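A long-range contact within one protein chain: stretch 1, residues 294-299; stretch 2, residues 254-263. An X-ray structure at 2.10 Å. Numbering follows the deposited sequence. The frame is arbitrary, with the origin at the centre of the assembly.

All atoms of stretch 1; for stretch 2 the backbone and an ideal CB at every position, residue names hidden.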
# COMPACT_ATOMS: atom_id res chain seq x y z
N LEU A 294 -4.15 5.38 6.14
CA LEU A 294 -3.70 5.46 4.75
C LEU A 294 -4.86 5.98 3.89
O LEU A 294 -5.90 5.32 3.76
CB LEU A 294 -3.19 4.08 4.24
CG LEU A 294 -2.26 3.28 5.11
CD1 LEU A 294 -1.88 1.97 4.47
CD2 LEU A 294 -1.00 4.02 5.42
N ASP A 295 -4.71 7.20 3.36
CA ASP A 295 -5.81 7.83 2.63
C ASP A 295 -6.28 6.94 1.47
O ASP A 295 -7.45 6.57 1.41
CB ASP A 295 -5.45 9.27 2.21
CG ASP A 295 -5.20 10.19 3.41
OD1 ASP A 295 -5.68 9.88 4.53
OD2 ASP A 295 -4.50 11.22 3.27
N VAL A 296 -5.37 6.60 0.56
CA VAL A 296 -5.64 5.58 -0.46
C VAL A 296 -4.44 4.67 -0.45
O VAL A 296 -3.29 5.12 -0.53
CB VAL A 296 -5.83 6.18 -1.89
CG1 VAL A 296 -6.22 5.05 -2.95
CG2 VAL A 296 -6.85 7.29 -1.87
N ALA A 297 -4.71 3.40 -0.26
CA ALA A 297 -3.67 2.38 -0.29
C ALA A 297 -3.95 1.45 -1.46
O ALA A 297 -5.10 1.07 -1.68
CB ALA A 297 -3.68 1.58 1.00
N THR A 298 -2.89 1.08 -2.20
CA THR A 298 -2.96 0.03 -3.23
C THR A 298 -1.81 -0.97 -3.11
O THR A 298 -0.80 -0.71 -2.43
CB THR A 298 -2.92 0.59 -4.66
OG1 THR A 298 -1.69 1.29 -4.85
CG2 THR A 298 -4.03 1.55 -4.90
N VAL A 299 -1.97 -2.14 -3.72
CA VAL A 299 -0.81 -2.98 -4.04
C VAL A 299 -0.79 -3.05 -5.57
O VAL A 299 -1.83 -3.31 -6.22
CB VAL A 299 -0.90 -4.42 -3.39
CG1 VAL A 299 0.37 -5.25 -3.74
CG2 VAL A 299 -1.04 -4.34 -1.88
N UNK A 254 -11.07 14.82 -1.98
CA UNK A 254 -9.87 14.62 -2.79
C UNK A 254 -9.41 13.17 -2.69
O UNK A 254 -8.95 12.59 -3.67
CB UNK A 254 -8.75 15.57 -2.35
N UNK A 255 -9.53 12.58 -1.52
CA UNK A 255 -9.14 11.16 -1.35
C UNK A 255 -10.20 10.26 -2.01
O UNK A 255 -9.90 9.19 -2.50
CB UNK A 255 -8.99 10.81 0.13
N UNK A 256 -11.46 10.64 -1.91
CA UNK A 256 -12.54 9.96 -2.59
C UNK A 256 -12.36 9.94 -4.11
O UNK A 256 -12.59 8.90 -4.73
CB UNK A 256 -13.87 10.63 -2.23
N UNK A 257 -12.00 11.09 -4.69
CA UNK A 257 -11.66 11.25 -6.11
C UNK A 257 -10.43 10.37 -6.48
O UNK A 257 -10.44 9.66 -7.50
CB UNK A 257 -11.38 12.72 -6.42
N UNK A 258 -9.39 10.42 -5.66
CA UNK A 258 -8.23 9.61 -5.94
C UNK A 258 -8.58 8.12 -5.88
O UNK A 258 -8.18 7.35 -6.74
CB UNK A 258 -7.11 9.94 -4.96
N UNK A 259 -9.32 7.71 -4.87
CA UNK A 259 -9.74 6.33 -4.81
C UNK A 259 -10.57 5.92 -6.04
O UNK A 259 -10.37 4.86 -6.62
CB UNK A 259 -10.54 6.10 -3.53
N UNK A 260 -11.51 6.77 -6.40
CA UNK A 260 -12.37 6.52 -7.55
C UNK A 260 -11.58 6.45 -8.87
O UNK A 260 -11.96 5.72 -9.76
CB UNK A 260 -13.44 7.61 -7.64
N UNK A 261 -10.56 7.29 -9.01
CA UNK A 261 -9.67 7.29 -10.17
C UNK A 261 -8.77 6.03 -10.25
O UNK A 261 -8.58 5.47 -11.33
CB UNK A 261 -8.79 8.54 -10.13
N UNK A 262 -8.24 5.59 -9.12
CA UNK A 262 -7.49 4.38 -9.06
C UNK A 262 -8.35 3.22 -9.52
O UNK A 262 -7.87 2.34 -10.27
CB UNK A 262 -6.96 4.15 -7.65
N UNK A 263 -9.60 3.20 -9.08
CA UNK A 263 -10.55 2.15 -9.46
C UNK A 263 -10.82 2.13 -10.99
O UNK A 263 -10.88 1.06 -11.59
CB UNK A 263 -11.86 2.35 -8.70

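Stretch 2 is helical throughout and presents one side to the chain segment from Asp295 to Thr298, in which Asp295, Val296 and Thr298 point toward the helix and Ala297 points away. With no hydrogen bond between the stretches, the contact rests on packing, and Val296 is at its centre.

Position 254 has nothing of stretch 1 within 5.5 Å of its ideal CB. The visible atoms therefore set few limits beyond compatibility with a helix, and the deposited residue is Leu254, out of reach of this contact.

Position 255 is different. Its CA-to-CB bond points toward stretch 1, and the ideal CB lies 4.4 Å from CB of Asp295 and 4.6 Å from CG2 of Val296. The nearby carboxylate would favour a lysine, arginine or glutamine, whereas a small residue such as alanine would fit against the valine methyl. The deposited residue is Glu255, a choice that charge alone would not predict. Its OE1 comes within 3.6 Å of OD1 of Asp295, a close approach of like charges. The other carboxylate oxygens, OE2 of Glu255 and OD2 of Asp295, are hydrogen-bonded elsewhere in the structure. The backbone contributes as well: CG2 of Val296 sits 3.6 Å from O of Glu255, the carbonyl that accepts the helical hydrogen bond from N of residue 259.

Positions 256 and 257 offer no contact with stretch 1, the first pointing away and the second out of reach. Many helix-compatible residues would serve; Thr256 and Leu257 are found.

At 258 the CA-to-CB bond again points toward stretch 1, with the ideal CB 4.1 Å from CG2 of Val296. A methyl group so close calls for an apolar side chain, and alanine, valine, isoleucine or leucine are all reasonable candidates. Val258, with chi1 in the t well, places CG1 3.8 Å from CG2 of Val296.

Position 259 points sideways, yet its ideal CB is 4.2 Å from the same CG2. The start of the side chain must pack beside a methyl while its end can extend past, which would suit a long or aromatic residue as well as alanine. His259 carries its ring past Val296, so that CG1 of the valine lies at the ring edge, near its plane. The cost is polar: the contact buries ND1, which has no partner in the model.

Positions 260 and 261 are out of reach, and small or polar residues are among many possibilities. Ser260 follows, then Thr261, whose OG1 donates a 2.7 Å hydrogen bond to O of Leu257 one turn back.

At 262 the CA-to-CB bond points toward stretch 1, and the ideal CB is 4.8 Å from both CG2 of Thr298 and CG1 of Val296. The space before these two methyls suits a valine, isoleucine or leucine. Val262 uses both branches: CG1 lies 3.7 Å from CG2 of Thr298, and CG2 lies 4.3 Å from CG1 of Val296.

Position 263 is beyond reach, leaving the choice open; the extended Lys263 occupies it.

Stretch 2 254-263: LETLVHSTVK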
# COMPACT_ATOMS: atom_id res chain seq x y z
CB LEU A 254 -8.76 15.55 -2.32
CG LEU A 254 -7.45 15.34 -3.08
CD1 LEU A 254 -7.54 15.60 -4.61
CD2 LEU A 254 -6.39 16.24 -2.46
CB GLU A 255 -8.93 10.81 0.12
CG GLU A 255 -10.17 11.13 1.01
CD GLU A 255 -9.90 10.93 2.49
OE1 GLU A 255 -8.73 10.90 2.92
OE2 GLU A 255 -10.85 10.84 3.27
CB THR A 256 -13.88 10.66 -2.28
OG1 THR A 256 -14.12 10.62 -0.87
CG2 THR A 256 -15.03 9.92 -2.96
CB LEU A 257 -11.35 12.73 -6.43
CG LEU A 257 -10.77 12.96 -7.83
CD1 LEU A 257 -11.77 12.73 -8.96
CD2 LEU A 257 -10.17 14.36 -7.87
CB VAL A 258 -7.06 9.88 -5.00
CG1 VAL A 258 -5.93 8.80 -5.26
CG2 VAL A 258 -6.56 11.35 -5.16
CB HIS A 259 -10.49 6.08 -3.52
CG HIS A 259 -11.00 4.69 -3.38
ND1 HIS A 259 -10.17 3.60 -3.16
CD2 HIS A 259 -12.27 4.21 -3.40
CE1 HIS A 259 -10.91 2.52 -3.03
NE2 HIS A 259 -12.18 2.86 -3.17
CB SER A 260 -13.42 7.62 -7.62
OG SER A 260 -14.42 7.40 -6.63
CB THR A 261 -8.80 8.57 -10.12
OG1 THR A 261 -9.70 9.67 -10.11
CG2 THR A 261 -7.85 8.68 -11.30
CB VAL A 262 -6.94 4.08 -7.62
CG1 VAL A 262 -6.32 2.64 -7.58
CG2 VAL A 262 -5.88 5.10 -7.21
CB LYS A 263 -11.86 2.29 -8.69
CG LYS A 263 -12.91 1.33 -9.14
CD LYS A 263 -14.25 1.62 -8.49
CE LYS A 263 -15.31 0.62 -8.96
NZ LYS A 263 -16.60 0.90 -8.26
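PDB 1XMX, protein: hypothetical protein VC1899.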